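Side-chain contacts in malonyl CoA:acyl carrier protein malonyltransferase (Streptomyces coelicolor, PDB 1NM2), which probably transfers the malonyl group from malonyl-CoA to the holo acyl carrier protein, a step that feeds fatty acid biosynthesis: residues A[8-13]-A[58-63]; A[151-154]-A[159-162]; A[294-299]-A[304-309]; A[215-220]-A[243-248]; A[228-233]-A[262-267]. All blocks are in the same frame, centred on the assembly; numbering follows the deposited sequence.

Contact 1: residues A[8-13]-A[58-63]; sequences PGQGAQ and SVAQPL
Three glutamine amides and one methyl group make this contact. The CB of Ala60 lies over the plane of the Gln13 amide, 3.5 Å from Gln13 NE2. The Gln10 and Gln61 side chains cross at a slant, their amide planes 40° apart. The modelled 3.2 Å between Gln10 NE2 and Gln61 NE2 is doubtful, because the Gln10 amide is probably turned over.

Residues 8-13 carry the GQG sequence that follows the first strand of the acyltransferase core. In related enzymes this loop lines the active site and contributes to the oxyanion hole, and it probably does so here. An acetate, mimicking a malonyl group, is bound next to the Gln10 side chain. Gly9 to Ala12 form a type II turn.

The Gln13 side chain folds back toward this turn. Its CG is placed between backbone N and carbonyl carbon (chi1 83°), and the chain bends again at chi2. OE1 thereby reaches the turn, while NE2 donates to the backbone O of Ile54. With an alanine here, Gly11 N and the Ile54 carbonyl would probably each lose a partner, and a gap would be likely to open over the Ala60 methyl.

On helix 57-75, Gln61 is held by Arg123, whose NH1 bonds to Gln61 OE1. The inner bond of the loop runs from Gly11 N to Gln13 OE1, 2.9 Å long, with the donor tilted 17° from the carbonyl plane.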
# COMPACT_ATOMS: atom_id res chain seq x y z
N PRO A 8 2.01 -1.35 -4.19
CA PRO A 8 1.71 0.03 -3.81
C PRO A 8 0.43 0.25 -3.01
O PRO A 8 -0.35 -0.68 -2.77
CB PRO A 8 1.68 0.75 -5.15
CG PRO A 8 1.05 -0.28 -6.04
CD PRO A 8 1.74 -1.57 -5.63
N GLY A 9 0.22 1.51 -2.62
CA GLY A 9 -0.96 1.89 -1.85
C GLY A 9 -1.74 2.99 -2.55
O GLY A 9 -1.46 3.32 -3.70
N GLN A 10 -2.71 3.57 -1.84
CA GLN A 10 -3.54 4.64 -2.40
C GLN A 10 -2.74 5.78 -2.99
O GLN A 10 -1.72 6.20 -2.42
CB GLN A 10 -4.50 5.20 -1.35
CG GLN A 10 -5.71 4.31 -1.07
CD GLN A 10 -6.82 5.05 -0.35
OE1 GLN A 10 -7.32 6.06 -0.85
NE2 GLN A 10 -7.21 4.55 0.80
N GLY A 11 -3.21 6.29 -4.12
CA GLY A 11 -2.52 7.38 -4.79
C GLY A 11 -1.85 6.86 -6.05
O GLY A 11 -1.65 7.61 -7.00
N ALA A 12 -1.51 5.58 -6.05
CA ALA A 12 -0.85 4.96 -7.20
C ALA A 12 -1.78 4.75 -8.39
O ALA A 12 -1.34 4.78 -9.54
CB ALA A 12 -0.24 3.62 -6.78
N GLN A 13 -3.07 4.55 -8.12
CA GLN A 13 -4.03 4.32 -9.18
C GLN A 13 -4.36 5.57 -10.00
O GLN A 13 -4.40 6.68 -9.47
CB GLN A 13 -5.33 3.74 -8.60
CG GLN A 13 -6.29 4.77 -8.03
CD GLN A 13 -5.91 5.28 -6.65
OE1 GLN A 13 -4.82 5.01 -6.14
NE2 GLN A 13 -6.81 6.04 -6.04
N SER A 58 -13.23 3.67 -0.80
CA SER A 58 -13.85 2.35 -0.74
C SER A 58 -13.65 1.60 -2.06
O SER A 58 -13.73 0.37 -2.12
CB SER A 58 -15.35 2.47 -0.41
OG SER A 58 -16.05 3.18 -1.42
N VAL A 59 -13.37 2.35 -3.12
CA VAL A 59 -13.14 1.79 -4.44
C VAL A 59 -11.64 1.57 -4.67
O VAL A 59 -11.21 0.50 -5.11
CB VAL A 59 -13.67 2.73 -5.56
CG1 VAL A 59 -13.19 2.25 -6.93
CG2 VAL A 59 -15.20 2.76 -5.54
N ALA A 60 -10.84 2.59 -4.36
CA ALA A 60 -9.40 2.52 -4.57
C ALA A 60 -8.70 1.33 -3.92
O ALA A 60 -7.86 0.69 -4.54
CB ALA A 60 -8.74 3.82 -4.10
N GLN A 61 -9.04 1.03 -2.67
CA GLN A 61 -8.38 -0.08 -1.99
C GLN A 61 -8.56 -1.44 -2.69
O GLN A 61 -7.57 -2.08 -3.03
CB GLN A 61 -8.81 -0.12 -0.51
CG GLN A 61 -8.31 1.13 0.22
CD GLN A 61 -8.37 1.03 1.73
OE1 GLN A 61 -8.24 -0.05 2.29
NE2 GLN A 61 -8.53 2.17 2.39
N PRO A 62 -9.81 -1.89 -2.92
CA PRO A 62 -9.94 -3.19 -3.60
C PRO A 62 -9.40 -3.18 -5.03
O PRO A 62 -8.88 -4.19 -5.51
CB PRO A 62 -11.45 -3.46 -3.55
CG PRO A 62 -12.06 -2.08 -3.45
CD PRO A 62 -11.12 -1.38 -2.48
N LEU A 63 -9.52 -2.05 -5.72
CA LEU A 63 -9.01 -1.95 -7.08
C LEU A 63 -7.49 -2.15 -7.11
O LEU A 63 -6.97 -2.85 -7.97
CB LEU A 63 -9.36 -0.58 -7.67
CG LEU A 63 -8.83 -0.27 -9.08
CD1 LEU A 63 -9.32 -1.32 -10.08
CD2 LEU A 63 -9.33 1.12 -9.49

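Contact 2: residues A[151-154]-A[159-162]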
# COMPACT_ATOMS: atom_id res chain seq x y z
N ALA A 151 9.06 15.99 15.32
CA ALA A 151 8.94 16.66 16.61
C ALA A 151 7.96 17.83 16.53
O ALA A 151 7.09 17.98 17.39
CB ALA A 151 10.32 17.17 17.06
N HIS A 152 8.09 18.64 15.49
CA HIS A 152 7.23 19.80 15.30
C HIS A 152 5.77 19.44 15.06
O HIS A 152 4.89 19.92 15.78
CB HIS A 152 7.74 20.65 14.12
CG HIS A 152 6.98 21.93 13.93
ND1 HIS A 152 7.28 23.08 14.63
CD2 HIS A 152 5.93 22.23 13.13
CE1 HIS A 152 6.44 24.04 14.27
NE2 HIS A 152 5.62 23.55 13.36
N LEU A 153 5.50 18.60 14.06
CA LEU A 153 4.12 18.22 13.78
C LEU A 153 3.46 17.55 14.98
O LEU A 153 2.29 17.81 15.26
CB LEU A 153 4.05 17.30 12.55
CG LEU A 153 4.66 15.90 12.64
CD1 LEU A 153 3.62 14.93 13.17
CD2 LEU A 153 5.13 15.47 11.25
N GLU A 154 4.20 16.70 15.69
CA GLU A 154 3.64 16.03 16.86
C GLU A 154 3.34 17.04 17.97
O GLU A 154 2.35 16.90 18.69
CB GLU A 154 4.61 14.97 17.39
CG GLU A 154 4.81 13.81 16.43
CD GLU A 154 5.62 12.67 17.03
OE1 GLU A 154 6.66 12.94 17.66
OE2 GLU A 154 5.22 11.51 16.84
N THR A 159 0.21 13.39 13.88
CA THR A 159 0.96 12.15 14.02
C THR A 159 1.67 11.88 12.70
O THR A 159 1.17 12.24 11.63
CB THR A 159 0.04 10.96 14.33
OG1 THR A 159 -0.68 10.60 13.14
CG2 THR A 159 -0.96 11.31 15.41
N PRO A 160 2.86 11.28 12.75
CA PRO A 160 3.58 10.99 11.51
C PRO A 160 3.01 9.71 10.90
O PRO A 160 3.58 8.63 11.06
CB PRO A 160 5.02 10.83 11.98
CG PRO A 160 4.84 10.18 13.32
CD PRO A 160 3.69 10.97 13.93
N ALA A 161 1.87 9.85 10.23
CA ALA A 161 1.15 8.74 9.62
C ALA A 161 1.96 7.93 8.60
O ALA A 161 1.78 6.72 8.47
CB ALA A 161 -0.13 9.25 8.97
N ASN A 162 2.83 8.61 7.87
CA ASN A 162 3.67 7.96 6.88
C ASN A 162 5.13 8.36 7.07
O ASN A 162 5.45 9.55 7.09
CB ASN A 162 3.30 8.38 5.45
CG ASN A 162 2.20 7.54 4.83
OD1 ASN A 162 2.04 7.55 3.61
ND2 ASN A 162 1.43 6.83 5.64
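Leu153 and Glu154 of the helix meet Thr159 and Pro160 at the start of the next strand. The contact is partly buried, and two kinds of interaction cross it.

The apolar part belongs to Leu153. Its CD1 touches the backbone at the Thr159-Pro160 peptide, 3.7 Å from Thr159 C. The same methyl packs on the proline ring, with Leu153 CD1 4.0 Å from Pro160 CD. The CG of Leu153 sits between backbone N and carbonyl carbon (chi1 67°), and this turns the branch toward the strand.

The second kind is a carboxylate resting against carbon. Glu154 is extended beyond CG and crosses the proline ring obliquely. Its OE2 comes to 3.3 Å from Pro160 CD. This edge is the more exposed one.

Bonds within the strand shape its side of the contact. Pro160 is the centre of an inverse gamma turn, closed by a weak bond from Ala161 N to Thr159 O. Ala161 and Asn162 then form a classic beta bulge opposite Val170. Asn162 ND2 donates to Ala161 O at 2.9 Å. The bond is nearly straight at the hydrogen (174°), but the donor stands above the carbonyl plane.

Helix 146-155 and strand 159-165 belong to the small ferredoxin-like part of the acyltransferase fold. Leu153 also touches Leu141 on strand 136-143 and Ile169 and Ala171 on strand 168-172, so it packs the helix onto the sheet.

Contact 3: residues A[294-299]-A[304-309]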
# COMPACT_ATOMS: atom_id res chain seq x y z
N LYS A 294 18.54 -3.05 -8.21
CA LYS A 294 17.80 -2.95 -9.46
C LYS A 294 16.32 -2.85 -9.14
O LYS A 294 15.82 -3.56 -8.27
CB LYS A 294 18.04 -4.17 -10.36
CG LYS A 294 19.46 -4.28 -10.91
CD LYS A 294 19.52 -5.20 -12.13
CE LYS A 294 18.85 -4.57 -13.35
NZ LYS A 294 19.00 -5.38 -14.60
N THR A 295 15.62 -1.95 -9.82
CA THR A 295 14.20 -1.77 -9.57
C THR A 295 13.42 -1.80 -10.88
O THR A 295 13.92 -1.36 -11.92
CB THR A 295 13.90 -0.42 -8.88
OG1 THR A 295 14.35 0.65 -9.71
CG2 THR A 295 14.60 -0.34 -7.54
N LEU A 296 12.20 -2.32 -10.83
CA LEU A 296 11.35 -2.37 -12.01
C LEU A 296 9.90 -2.24 -11.56
O LEU A 296 9.46 -2.94 -10.64
CB LEU A 296 11.55 -3.69 -12.77
CG LEU A 296 10.84 -3.82 -14.12
CD1 LEU A 296 11.50 -4.92 -14.95
CD2 LEU A 296 9.36 -4.13 -13.91
N ALA A 297 9.17 -1.34 -12.20
CA ALA A 297 7.77 -1.13 -11.88
C ALA A 297 6.89 -1.67 -13.00
O ALA A 297 7.11 -1.37 -14.18
CB ALA A 297 7.49 0.36 -11.67
N LEU A 298 5.90 -2.48 -12.64
CA LEU A 298 4.98 -3.03 -13.62
C LEU A 298 3.85 -2.03 -13.83
O LEU A 298 3.07 -1.76 -12.92
CB LEU A 298 4.39 -4.36 -13.14
CG LEU A 298 5.35 -5.55 -13.07
CD1 LEU A 298 4.61 -6.75 -12.51
CD2 LEU A 298 5.89 -5.86 -14.46
N LYS A 299 3.76 -1.47 -15.03
CA LYS A 299 2.70 -0.52 -15.34
C LYS A 299 1.73 -1.12 -16.35
O LYS A 299 0.52 -0.91 -16.24
CB LYS A 299 3.31 0.78 -15.84
CG LYS A 299 4.20 1.45 -14.80
CD LYS A 299 4.75 2.78 -15.27
CE LYS A 299 5.57 3.45 -14.18
NZ LYS A 299 6.06 4.79 -14.60
N LEU A 304 6.16 -6.91 -18.65
CA LEU A 304 6.38 -8.29 -18.20
C LEU A 304 7.66 -9.00 -18.64
O LEU A 304 8.31 -9.65 -17.83
CB LEU A 304 5.16 -9.14 -18.57
CG LEU A 304 3.91 -8.75 -17.77
CD1 LEU A 304 2.69 -9.50 -18.28
CD2 LEU A 304 4.15 -9.05 -16.29
N ASP A 305 8.02 -8.89 -19.92
CA ASP A 305 9.24 -9.53 -20.41
C ASP A 305 10.47 -9.08 -19.62
O ASP A 305 11.27 -9.91 -19.18
CB ASP A 305 9.43 -9.25 -21.90
CG ASP A 305 8.76 -10.28 -22.78
OD1 ASP A 305 7.68 -10.77 -22.40
OD2 ASP A 305 9.32 -10.61 -23.85
N ALA A 306 10.61 -7.78 -19.44
CA ALA A 306 11.74 -7.24 -18.68
C ALA A 306 11.67 -7.74 -17.23
O ALA A 306 12.70 -8.01 -16.61
CB ALA A 306 11.72 -5.72 -18.71
N ALA A 307 10.46 -7.85 -16.70
CA ALA A 307 10.29 -8.32 -15.33
C ALA A 307 10.72 -9.78 -15.21
O ALA A 307 11.40 -10.15 -14.26
CB ALA A 307 8.83 -8.18 -14.91
N ARG A 308 10.32 -10.60 -16.18
CA ARG A 308 10.68 -12.02 -16.17
C ARG A 308 12.20 -12.19 -16.16
O ARG A 308 12.73 -13.07 -15.48
CB ARG A 308 10.11 -12.73 -17.40
CG ARG A 308 8.61 -12.61 -17.57
CD ARG A 308 8.19 -13.22 -18.91
NE ARG A 308 6.85 -12.82 -19.32
CZ ARG A 308 5.73 -13.20 -18.71
NH1 ARG A 308 5.79 -14.01 -17.66
NH2 ARG A 308 4.56 -12.78 -19.15
N GLU A 309 12.90 -11.35 -16.93
CA GLU A 309 14.36 -11.42 -16.98
C GLU A 309 14.93 -11.13 -15.61
O GLU A 309 15.84 -11.81 -15.13
CB GLU A 309 14.91 -10.41 -17.98
CG GLU A 309 14.26 -10.45 -19.35
CD GLU A 309 14.84 -9.42 -20.30
OE1 GLU A 309 14.93 -8.23 -19.91
OE2 GLU A 309 15.20 -9.80 -21.43
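Leu304 meets Leu298 at the start of the helix, methyl to methyl. Leu304 CD2 lies 4.1 Å from Leu298 CD2, and the two side chains cross at about a right angle. The Leu304 CB points away from the strand segment, but CG lies beside the backbone N (chi1 -68°) and the end of the chain swings back.

Asp305 points to the other side of the helix. Its OD1 faces the edge of the Arg308 guanidinium, in plane, in a long salt bridge that stays within the helix.

Ala306 turns its methyl toward the strand. Leu296 CD1 is 3.9 Å from Ala306 CB and closer still to the backbone, 3.6 Å from Ala306 C.

Ala307 takes both leucines. The same Leu296 CD1 reaches Ala307 N at 3.6 Å. Leu296 CD2 is 4.2 Å from Ala307 CB. Leu298 CD2 is nearer, 3.8 Å from Ala307 CB, so both leucines meet this small methyl from the strand side. With only methyls at Ala306 and Ala307, Leu296 CD1 comes right up to the helix backbone.

Strand 294-297 is an outermost strand of the parallel core sheet and pairs with strand 272-275. Helix 304-314 covers one face of it. Thr295 and Ala297 touch helix 281-289 instead. Leu304 and Ala307 also reach Leu75 at the end of helix 57-75.

Contact 4: residues A[215-220]-A[243-248]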
# COMPACT_ATOMS: atom_id res chain seq x y z
N GLU A 215 -13.94 -7.30 12.62
CA GLU A 215 -15.11 -8.16 12.42
C GLU A 215 -14.97 -8.93 11.12
O GLU A 215 -15.28 -10.12 11.05
CB GLU A 215 -16.40 -7.34 12.38
CG GLU A 215 -16.88 -6.82 13.73
CD GLU A 215 -17.08 -7.93 14.75
OE1 GLU A 215 -17.75 -8.94 14.45
OE2 GLU A 215 -16.56 -7.79 15.87
N ALA A 216 -14.51 -8.26 10.07
CA ALA A 216 -14.33 -8.91 8.78
C ALA A 216 -13.22 -9.97 8.88
O ALA A 216 -13.30 -11.03 8.25
CB ALA A 216 -13.98 -7.89 7.72
N ALA A 217 -12.20 -9.68 9.67
CA ALA A 217 -11.08 -10.61 9.85
C ALA A 217 -11.52 -11.91 10.53
O ALA A 217 -10.79 -12.91 10.49
CB ALA A 217 -9.96 -9.95 10.64
N LYS A 218 -12.70 -11.90 11.15
CA LYS A 218 -13.22 -13.09 11.83
C LYS A 218 -13.58 -14.21 10.86
O LYS A 218 -13.49 -15.39 11.21
CB LYS A 218 -14.49 -12.75 12.62
CG LYS A 218 -14.29 -11.94 13.88
CD LYS A 218 -15.61 -11.80 14.62
CE LYS A 218 -15.46 -11.02 15.91
NZ LYS A 218 -16.76 -10.90 16.61
N ALA A 219 -13.99 -13.84 9.66
CA ALA A 219 -14.38 -14.81 8.65
C ALA A 219 -13.19 -15.42 7.94
O ALA A 219 -13.34 -16.25 7.04
CB ALA A 219 -15.31 -14.16 7.63
N LEU A 220 -11.99 -15.02 8.35
CA LEU A 220 -10.77 -15.51 7.72
C LEU A 220 -9.98 -16.47 8.59
O LEU A 220 -10.07 -16.44 9.82
CB LEU A 220 -9.87 -14.34 7.33
CG LEU A 220 -10.48 -13.25 6.45
CD1 LEU A 220 -9.45 -12.15 6.22
CD2 LEU A 220 -10.93 -13.85 5.13
N GLU A 243 -0.51 -13.32 13.30
CA GLU A 243 0.16 -12.06 13.64
C GLU A 243 0.16 -11.15 12.42
O GLU A 243 0.08 -9.92 12.55
CB GLU A 243 1.59 -12.30 14.14
CG GLU A 243 1.63 -12.87 15.57
CD GLU A 243 3.04 -13.00 16.13
OE1 GLU A 243 3.17 -13.33 17.33
OE2 GLU A 243 4.02 -12.78 15.38
N VAL A 244 0.22 -11.74 11.23
CA VAL A 244 0.19 -10.96 9.99
C VAL A 244 -1.18 -10.29 9.90
O VAL A 244 -1.29 -9.08 9.67
CB VAL A 244 0.39 -11.86 8.74
CG1 VAL A 244 -0.03 -11.10 7.48
CG2 VAL A 244 1.86 -12.28 8.63
N LEU A 245 -2.23 -11.08 10.09
CA LEU A 245 -3.59 -10.57 10.03
C LEU A 245 -3.89 -9.53 11.11
O LEU A 245 -4.53 -8.50 10.84
CB LEU A 245 -4.59 -11.73 10.14
CG LEU A 245 -6.08 -11.37 10.06
CD1 LEU A 245 -6.37 -10.57 8.80
CD2 LEU A 245 -6.91 -12.63 10.09
N ASP A 246 -3.43 -9.78 12.33
CA ASP A 246 -3.68 -8.83 13.41
C ASP A 246 -3.00 -7.50 13.09
O ASP A 246 -3.57 -6.43 13.34
CB ASP A 246 -3.17 -9.36 14.76
CG ASP A 246 -4.01 -10.54 15.28
OD1 ASP A 246 -5.21 -10.62 14.97
OD2 ASP A 246 -3.46 -11.37 16.02
N ARG A 247 -1.79 -7.57 12.53
CA ARG A 247 -1.06 -6.36 12.16
C ARG A 247 -1.80 -5.58 11.07
O ARG A 247 -1.86 -4.35 11.12
CB ARG A 247 0.35 -6.72 11.70
CG ARG A 247 1.31 -7.02 12.84
CD ARG A 247 2.65 -7.53 12.34
NE ARG A 247 3.62 -7.60 13.43
CZ ARG A 247 4.69 -6.81 13.53
NH1 ARG A 247 4.93 -5.89 12.60
NH2 ARG A 247 5.51 -6.95 14.56
N LEU A 248 -2.34 -6.29 10.08
CA LEU A 248 -3.09 -5.65 8.99
C LEU A 248 -4.28 -4.88 9.55
O LEU A 248 -4.53 -3.73 9.17
CB LEU A 248 -3.62 -6.70 8.00
CG LEU A 248 -2.67 -7.45 7.06
CD1 LEU A 248 -3.43 -8.57 6.36
CD2 LEU A 248 -2.08 -6.48 6.04
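Leu245 gives most of the surface here, and Ala217 and Leu220 are what it touches. Its side chain points from helix 241-251 toward Ala217 and the turn that follows it. CG is anti to the backbone N (chi1 -179°), which extends the branch toward segment 215-220. The Ala217 methyl rests against the fork: Leu245 CD1 and Leu245 CD2 each lie 4.1 Å from Ala217 CB. CD2 also leans on the backbone, 3.9 Å from Ala217 O.

Leu220 comes in beside Ala217. Leu220 CD1 is 4.3 Å from Leu245 CD1, a looser touch. A type I turn from Ala217 to Leu220 brings these two residues to the same side. The Ala217 carbonyl that CD2 meets also takes the bond from Leu220 N that closes the turn.

The exposed side of this region is charged. Lys218 points away from the contact and pairs with Glu215, with Lys218 NZ 3.1 Å from Glu215 OE1. OE1 is met on its syn side.

Helix 113-132 completes the apolar cluster. Leu220 and Leu245 both touch its Leu119, and Leu220 also touches Ala115. The contact thus joins helices 207-217 and 241-251, which flank strand 228-229 in the chain, over a third helix.

Contact 5: residues A[228-233]-A[262-267]; sequences TYVSNK and METFKE
Val230, on the chain of the weakly bonded outermost strand about 228-229 of the parallel core sheet, packs against Thr264 and Phe265 of helix 258-267. The contact is buried and apolar.

Both valine methyls touch, CG2 the more closely. Val230 CG2 is 3.8 Å from Phe265 CE2 and lies at the edge of the ring, in its plane. The same methyl meets Thr264 tip to tip, with Val230 CG2 3.9 Å from Thr264 CG2. Val230 CG1 is a little farther, 4.1 Å from both Thr264 CG2 and Phe265 CE2. CG2 of Thr264 is anti to its own backbone N, and OG1 is turned elsewhere, where it bonds to the backbone O of Gly235. The threonine thus offers its methyl to the valine and its hydroxyl to the loop. One face of the Phe265 ring carries Met262 N, offset toward the rim.

The neighbouring strand 93-96 leads into a GxSxG sequence that fits a nucleophile elbow, as in other enzymes with an alpha/beta hydrolase-like core. Val230 and Phe265 both touch Ala95 on that strand. Asn232 reaches farther along: its OD1 accepts from Ser98 N and its ND2 donates to Gly96 O. An alanine in place of Val230 would remove both branch methyls, and would probably open a gap between the chain at this point and both the Phe265 edge and the Thr264 methyl.

After the valine the chain makes an ST turn, with Lys233 N donating to Ser231 OG at 3.3 Å. On the exposed side of the helix, Lys266 NZ meets Glu263 OE2 at 2.8 Å, from above the carboxylate plane.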
# COMPACT_ATOMS: atom_id res chain seq x y z
N THR A 228 9.10 -14.72 3.17
CA THR A 228 9.35 -13.70 4.18
C THR A 228 8.40 -12.51 3.98
O THR A 228 8.36 -11.92 2.90
CB THR A 228 10.80 -13.21 4.12
OG1 THR A 228 11.69 -14.33 4.29
CG2 THR A 228 11.07 -12.19 5.22
N TYR A 229 7.65 -12.18 5.02
CA TYR A 229 6.69 -11.08 4.97
C TYR A 229 7.15 -9.92 5.87
O TYR A 229 7.24 -10.07 7.08
CB TYR A 229 5.32 -11.58 5.44
CG TYR A 229 4.22 -10.54 5.38
CD1 TYR A 229 3.41 -10.41 4.25
CD2 TYR A 229 4.01 -9.66 6.44
CE1 TYR A 229 2.43 -9.43 4.18
CE2 TYR A 229 3.04 -8.68 6.38
CZ TYR A 229 2.25 -8.57 5.25
OH TYR A 229 1.30 -7.58 5.18
N VAL A 230 7.44 -8.78 5.26
CA VAL A 230 7.90 -7.60 5.99
C VAL A 230 6.73 -6.67 6.29
O VAL A 230 6.02 -6.24 5.37
CB VAL A 230 8.98 -6.83 5.18
CG1 VAL A 230 9.48 -5.63 5.97
CG2 VAL A 230 10.14 -7.77 4.86
N SER A 231 6.56 -6.33 7.56
CA SER A 231 5.44 -5.49 8.02
C SER A 231 5.67 -3.98 8.20
O SER A 231 6.71 -3.54 8.70
CB SER A 231 4.89 -6.08 9.33
OG SER A 231 3.99 -5.19 9.98
N ASN A 232 4.65 -3.21 7.80
CA ASN A 232 4.65 -1.74 7.89
C ASN A 232 4.77 -1.19 9.30
O ASN A 232 5.26 -0.08 9.50
CB ASN A 232 3.35 -1.18 7.31
CG ASN A 232 3.33 -1.13 5.81
OD1 ASN A 232 2.37 -0.66 5.21
ND2 ASN A 232 4.40 -1.61 5.18
N LYS A 233 4.27 -1.94 10.27
CA LYS A 233 4.29 -1.50 11.67
C LYS A 233 5.67 -1.12 12.19
O LYS A 233 5.85 -0.05 12.76
CB LYS A 233 3.70 -2.60 12.56
CG LYS A 233 3.95 -2.42 14.06
CD LYS A 233 2.71 -1.99 14.80
CE LYS A 233 2.85 -2.20 16.30
NZ LYS A 233 3.99 -1.45 16.88
N MET A 262 12.30 -0.80 4.19
CA MET A 262 13.43 -0.74 3.28
C MET A 262 14.73 -1.08 4.00
O MET A 262 15.63 -1.68 3.41
CB MET A 262 13.53 0.64 2.59
CG MET A 262 12.42 0.89 1.55
SD MET A 262 12.70 2.31 0.44
CE MET A 262 12.44 3.68 1.58
N GLU A 263 14.84 -0.69 5.27
CA GLU A 263 16.03 -1.00 6.06
C GLU A 263 16.14 -2.52 6.18
O GLU A 263 17.22 -3.09 6.12
CB GLU A 263 15.92 -0.39 7.47
CG GLU A 263 16.08 1.12 7.53
CD GLU A 263 17.44 1.58 7.04
OE1 GLU A 263 18.45 0.98 7.46
OE2 GLU A 263 17.49 2.53 6.23
N THR A 264 14.99 -3.17 6.36
CA THR A 264 14.96 -4.62 6.47
C THR A 264 15.34 -5.28 5.14
O THR A 264 16.02 -6.31 5.12
CB THR A 264 13.56 -5.09 6.93
OG1 THR A 264 13.40 -4.75 8.31
CG2 THR A 264 13.38 -6.59 6.75
N PHE A 265 14.91 -4.69 4.03
CA PHE A 265 15.26 -5.24 2.71
C PHE A 265 16.80 -5.25 2.62
O PHE A 265 17.40 -6.18 2.10
CB PHE A 265 14.68 -4.38 1.57
CG PHE A 265 13.17 -4.31 1.53
CD1 PHE A 265 12.54 -3.31 0.81
CD2 PHE A 265 12.38 -5.23 2.22
CE1 PHE A 265 11.14 -3.21 0.77
CE2 PHE A 265 10.99 -5.14 2.19
CZ PHE A 265 10.37 -4.13 1.46
N LYS A 266 17.42 -4.19 3.14
CA LYS A 266 18.88 -4.08 3.14
C LYS A 266 19.47 -5.20 3.97
O LYS A 266 20.39 -5.90 3.54
CB LYS A 266 19.32 -2.74 3.74
CG LYS A 266 18.83 -1.50 3.02
CD LYS A 266 19.43 -0.26 3.68
CE LYS A 266 18.77 1.02 3.22
NZ LYS A 266 19.25 2.18 4.04
N GLU A 267 18.95 -5.36 5.18
CA GLU A 267 19.42 -6.40 6.09
C GLU A 267 19.28 -7.78 5.44
O GLU A 267 20.03 -8.70 5.77
CB GLU A 267 18.62 -6.36 7.40
CG GLU A 267 18.82 -5.07 8.21
CD GLU A 267 18.04 -5.06 9.51
OE1 GLU A 267 16.79 -5.06 9.46
OE2 GLU A 267 18.67 -5.04 10.59

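In the fold
Contacts 3 and 5 are the buried pair. Both pack a helix at opposite edges of the same parallel sheet; contact 3 uses aliphatic groups, contact 5 adds the edge of a ring. Contact 1 is partly buried near the middle of the chain. It sets amide groups against each other and against an alanine methyl, beside the acetate. Contacts 2 and 4 are partly buried nearer the surface; a carboxylate takes part in contact 2, while the Lys218-Glu215 pair of contact 4 stays outside the packing. Contact 2 belongs to the separate mixed sheet, across the chain's centre from contact 3. Contacts 4 and 5 touch: Arg247 makes a probable, weak hydrogen bond to Ser231, and Leu248 and Val244 pack on Tyr229.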